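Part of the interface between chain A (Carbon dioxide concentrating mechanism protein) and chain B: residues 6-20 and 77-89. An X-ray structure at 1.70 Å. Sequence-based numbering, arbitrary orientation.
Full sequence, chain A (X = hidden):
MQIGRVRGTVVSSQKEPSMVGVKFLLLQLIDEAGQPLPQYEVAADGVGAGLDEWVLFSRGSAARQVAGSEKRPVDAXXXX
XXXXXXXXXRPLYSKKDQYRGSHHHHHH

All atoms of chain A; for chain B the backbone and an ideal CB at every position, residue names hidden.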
# COMPACT_ATOMS: atom_id res chain seq x y z
N VAL A 6 -2.76 -16.59 14.03
CA VAL A 6 -1.68 -16.26 14.93
C VAL A 6 -0.71 -17.43 15.02
O VAL A 6 -1.10 -18.54 15.38
CB VAL A 6 -2.18 -15.93 16.35
CG1 VAL A 6 -1.00 -15.61 17.26
CG2 VAL A 6 -3.16 -14.76 16.33
N ARG A 7 0.56 -17.18 14.68
CA ARG A 7 1.57 -18.23 14.68
C ARG A 7 2.61 -18.07 15.78
O ARG A 7 3.28 -19.03 16.14
CB ARG A 7 2.29 -18.28 13.33
CG ARG A 7 1.40 -18.72 12.17
CD ARG A 7 1.31 -20.23 12.04
NE ARG A 7 0.69 -20.88 13.20
CZ ARG A 7 1.24 -21.87 13.90
NH1 ARG A 7 2.43 -22.36 13.58
NH2 ARG A 7 0.59 -22.39 14.93
N GLY A 8 2.76 -16.87 16.33
CA GLY A 8 3.75 -16.64 17.36
C GLY A 8 3.95 -15.18 17.69
O GLY A 8 3.11 -14.34 17.38
N THR A 9 5.09 -14.88 18.30
CA THR A 9 5.38 -13.53 18.77
C THR A 9 6.78 -13.13 18.36
O THR A 9 7.66 -13.97 18.15
CB THR A 9 5.26 -13.42 20.30
OG1 THR A 9 6.35 -14.12 20.92
CG2 THR A 9 3.96 -13.99 20.79
N VAL A 10 6.99 -11.82 18.26
CA VAL A 10 8.29 -11.26 17.94
C VAL A 10 8.69 -10.35 19.09
O VAL A 10 7.89 -9.52 19.53
CB VAL A 10 8.25 -10.47 16.63
CG1 VAL A 10 9.57 -9.75 16.40
CG2 VAL A 10 7.92 -11.38 15.45
N VAL A 11 9.91 -10.52 19.59
CA VAL A 11 10.39 -9.70 20.71
C VAL A 11 11.59 -8.86 20.31
O VAL A 11 12.52 -9.35 19.67
CB VAL A 11 10.77 -10.56 21.92
CG1 VAL A 11 11.32 -9.68 23.04
CG2 VAL A 11 9.57 -11.35 22.41
N SER A 12 11.54 -7.59 20.70
CA SER A 12 12.58 -6.62 20.39
C SER A 12 12.83 -5.75 21.61
O SER A 12 11.92 -5.08 22.09
CB SER A 12 12.14 -5.76 19.20
OG SER A 12 13.01 -4.65 18.98
N SER A 13 14.05 -5.77 22.13
CA SER A 13 14.39 -4.95 23.30
C SER A 13 14.96 -3.60 22.87
O SER A 13 14.64 -2.56 23.45
CB SER A 13 15.39 -5.68 24.20
OG SER A 13 16.55 -6.04 23.48
N GLN A 14 15.82 -3.63 21.85
CA GLN A 14 16.39 -2.41 21.31
C GLN A 14 15.51 -1.91 20.18
O GLN A 14 15.54 -2.43 19.07
CB GLN A 14 17.80 -2.68 20.79
CG GLN A 14 18.69 -1.46 20.76
CD GLN A 14 20.08 -1.77 20.24
OE1 GLN A 14 20.56 -2.90 20.36
NE2 GLN A 14 20.72 -0.77 19.66
N LYS A 15 14.72 -0.88 20.47
CA LYS A 15 13.72 -0.40 19.53
C LYS A 15 13.40 1.06 19.78
O LYS A 15 13.81 1.63 20.79
CB LYS A 15 12.45 -1.23 19.68
CG LYS A 15 11.77 -1.08 21.03
CD LYS A 15 10.72 -2.17 21.25
CE LYS A 15 10.42 -2.34 22.73
NZ LYS A 15 9.78 -3.64 23.01
N GLU A 16 12.68 1.66 18.84
CA GLU A 16 12.20 3.02 19.02
C GLU A 16 11.40 3.09 20.32
O GLU A 16 10.55 2.24 20.57
CB GLU A 16 11.32 3.44 17.84
CG GLU A 16 12.10 3.72 16.56
CD GLU A 16 12.85 5.04 16.61
OE1 GLU A 16 12.55 5.86 17.51
OE2 GLU A 16 13.73 5.25 15.76
N PRO A 17 11.68 4.09 21.17
CA PRO A 17 11.01 4.21 22.48
C PRO A 17 9.49 4.28 22.41
O PRO A 17 8.82 3.84 23.34
CB PRO A 17 11.59 5.52 23.05
CG PRO A 17 12.23 6.23 21.90
CD PRO A 17 12.68 5.15 20.97
N SER A 18 8.95 4.83 21.32
CA SER A 18 7.50 4.93 21.17
C SER A 18 6.83 3.56 21.08
O SER A 18 5.62 3.45 21.22
CB SER A 18 7.15 5.74 19.93
OG SER A 18 7.74 5.18 18.77
N MET A 19 7.62 2.51 20.84
CA MET A 19 7.08 1.17 20.67
C MET A 19 7.07 0.33 21.95
O MET A 19 6.65 -0.83 21.94
CB MET A 19 7.84 0.43 19.57
CG MET A 19 7.68 1.05 18.19
SD MET A 19 5.95 1.13 17.67
CE MET A 19 5.54 -0.61 17.74
N VAL A 20 7.54 0.91 23.06
CA VAL A 20 7.52 0.19 24.32
C VAL A 20 6.09 -0.15 24.72
O VAL A 20 5.19 0.68 24.63
CB VAL A 20 8.18 1.02 25.45
CG1 VAL A 20 7.94 0.36 26.80
CG2 VAL A 20 9.66 1.17 25.18
N UNK B 77 10.77 2.40 7.75
CA UNK B 77 11.55 2.68 8.95
C UNK B 77 11.84 1.41 9.75
O UNK B 77 10.97 0.56 9.92
CB UNK B 77 10.81 3.69 9.83
N UNK B 78 13.07 1.28 10.21
CA UNK B 78 13.41 0.26 11.19
C UNK B 78 12.85 0.69 12.55
O UNK B 78 13.15 1.79 13.02
CB UNK B 78 14.92 0.04 11.26
N UNK B 79 12.03 -0.15 13.17
CA UNK B 79 11.46 0.22 14.46
C UNK B 79 12.11 -0.54 15.62
O UNK B 79 12.01 -0.12 16.77
CB UNK B 79 9.95 -0.03 14.45
N UNK B 80 12.79 -1.63 15.32
CA UNK B 80 13.49 -2.36 16.35
C UNK B 80 14.35 -3.49 15.83
O UNK B 80 14.14 -4.04 14.75
CB UNK B 80 12.48 -2.92 17.35
N UNK B 81 15.35 -3.85 16.64
CA UNK B 81 16.15 -5.02 16.37
C UNK B 81 15.51 -6.21 17.06
O UNK B 81 15.15 -6.13 18.24
CB UNK B 81 17.60 -4.82 16.83
N UNK B 82 15.36 -7.32 16.34
CA UNK B 82 14.67 -8.49 16.86
C UNK B 82 15.59 -9.38 17.68
O UNK B 82 16.69 -9.73 17.24
CB UNK B 82 14.06 -9.29 15.71
N UNK B 83 15.13 -9.73 18.88
CA UNK B 83 15.85 -10.65 19.76
C UNK B 83 15.39 -12.09 19.53
O UNK B 83 16.19 -13.00 19.35
CB UNK B 83 15.65 -10.26 21.22
N UNK B 84 14.07 -12.28 19.54
CA UNK B 84 13.52 -13.62 19.39
C UNK B 84 12.27 -13.62 18.53
O UNK B 84 11.48 -12.68 18.55
CB UNK B 84 13.21 -14.22 20.76
N UNK B 85 12.10 -14.70 17.78
CA UNK B 85 10.83 -15.01 17.15
C UNK B 85 10.39 -16.38 17.65
O UNK B 85 11.04 -17.39 17.36
CB UNK B 85 10.94 -14.98 15.62
N UNK B 86 9.31 -16.42 18.42
CA UNK B 86 8.80 -17.68 18.95
C UNK B 86 7.63 -18.14 18.10
O UNK B 86 6.77 -17.34 17.74
CB UNK B 86 8.38 -17.53 20.41
N UNK B 87 7.61 -19.42 17.77
CA UNK B 87 6.50 -20.00 17.03
C UNK B 87 6.03 -21.24 17.77
O UNK B 87 6.85 -22.00 18.27
CB UNK B 87 6.90 -20.33 15.59
N UNK B 88 4.72 -21.44 17.85
CA UNK B 88 4.17 -22.55 18.62
C UNK B 88 4.84 -22.69 19.99
O UNK B 88 5.09 -23.81 20.45
CB UNK B 88 4.32 -23.85 17.83
N UNK B 89 5.14 -21.56 20.62
CA UNK B 89 5.75 -21.55 21.94
C UNK B 89 7.15 -22.18 21.98
O UNK B 89 7.64 -22.54 23.05
CB UNK B 89 4.83 -22.28 22.92

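Residues 8-11 of chain A pair antiparallel with positions 84-87 of chain B, and a second backbone contact links Lys A15 to position 80. Positions 77 and 78 have no chain A atom of this stretch near their CB. Strand geometry favours beta-branched residues, but little else is decided. Both are valine: Val B77 and Val B78. A water joins Val B78 O to Glu A16 OE2.

Position 79 points sideways, its CB 4.5 Å from Met A19 CG. An apolar chain would suit. It is Ile B79, whose CD1 lies 4.1 Å from Met A19 CE. Its O accepts from Glu A16 N at 2.8 Å.

At position 80 an ideal CB would sit 2.4 Å from Ser A12 OG and 2.9 Å from Lys A15 CB. Both are clashes, so only glycine fits. It is Gly B80.

Position 81 points sideways beside Gln A14, and several medium or large side chains could fit. It is Ile B81. Ile B81 N donates to Gln A14 O at 2.8 Å, and Ser A12 OG donates to Ile B81 O at 2.7 Å.

Position 82 has its CB 4.6 Å from Val A10 CG1, which suits an aliphatic residue. Ile B82 places CG1 3.8 Å from that same Val A10 CG1.

Position 83 points toward chain A, where Ser A13 offers a hydroxyl and a backbone NH. An acceptor such as Asp or Asn would suit. Asp B83 OD2 accepts from Ser A13 OG at 2.6 Å and weakly from Ser A13 N at 3.0 Å. A water links Asp B83 OD1 to Gln A14 N.

Position 84 shares a sheet face with Thr A9 and Val A11. Valine, threonine or serine would all suit. It is Thr B84; a water binds its OG1 and, weakly, Thr A9 O.

Position 85 lies on the other face, with Val A10. A small apolar residue is expected; Val B85 CG2 is 4.2 Å from Val A10 CG2.

Position 86 has its CB 4.0 Å from Thr A9 OG1, so a short polar residue is attractive. Ser B86 OG hydrogen-bonds Thr A9 OG1 at 3.0 Å.

Position 87 pairs with Gly A8. A CB on Gly A8 would lie 1.9 Å from Ser B86 O, so glycine lets the backbones come close. A beta-branched apolar residue would suit the strand. Val B87 CG1 reaches 3.8 Å from Arg A7 NH1.

Position 88 has positive phi and psi (44/39), which favours Gly, Asn or Asp; nearby Arg A7 favours an acid. Asp B88 OD2 makes a salt bridge to Arg A7 NH1 at 2.7 Å.

Position 89 points away, also with positive phi, so Gly, Asn or Asp would suit. It is Asn B89, which touches nothing here.

Chain B, residues 77-89: VVIGIIDTVSVDN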
# COMPACT_ATOMS: atom_id res chain seq x y z
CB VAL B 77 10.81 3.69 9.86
CG1 VAL B 77 9.45 3.15 10.27
CG2 VAL B 77 11.65 4.03 11.08
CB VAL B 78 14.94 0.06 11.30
CG1 VAL B 78 15.28 -0.92 12.41
CG2 VAL B 78 15.52 -0.42 9.98
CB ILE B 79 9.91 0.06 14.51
CG1 ILE B 79 9.48 -1.39 14.29
CG2 ILE B 79 9.27 0.97 13.47
CD1 ILE B 79 8.00 -1.62 14.57
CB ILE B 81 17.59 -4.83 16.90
CG1 ILE B 81 18.27 -3.69 16.14
CG2 ILE B 81 18.36 -6.13 16.78
CD1 ILE B 81 19.63 -3.30 16.69
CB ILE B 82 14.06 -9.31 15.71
CG1 ILE B 82 12.90 -8.53 15.08
CG2 ILE B 82 13.57 -10.67 16.20
CD1 ILE B 82 12.30 -9.18 13.85
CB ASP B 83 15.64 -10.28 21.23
CG ASP B 83 16.27 -8.94 21.59
OD1 ASP B 83 17.30 -8.59 21.00
OD2 ASP B 83 15.73 -8.25 22.48
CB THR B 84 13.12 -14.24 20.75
OG1 THR B 84 12.09 -13.46 21.35
CG2 THR B 84 14.31 -14.31 21.68
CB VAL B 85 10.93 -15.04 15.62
CG1 VAL B 85 9.59 -15.40 15.01
CG2 VAL B 85 11.42 -13.69 15.10
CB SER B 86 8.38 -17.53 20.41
OG SER B 86 7.09 -16.97 20.54
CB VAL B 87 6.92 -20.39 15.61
CG1 VAL B 87 5.82 -21.18 14.92
CG2 VAL B 87 7.27 -19.14 14.81
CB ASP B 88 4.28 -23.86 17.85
CG ASP B 88 3.14 -24.06 16.86
OD1 ASP B 88 2.04 -24.49 17.28
OD2 ASP B 88 3.35 -23.80 15.65
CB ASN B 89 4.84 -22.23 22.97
CG ASN B 89 3.92 -21.26 23.67
OD1 ASN B 89 2.70 -21.35 23.57
ND2 ASN B 89 4.51 -20.31 24.40
O HOH W 1 9.50 -14.60 20.85
O HOH W 2 16.68 -5.86 20.42
O HOH W 3 14.25 4.12 13.12
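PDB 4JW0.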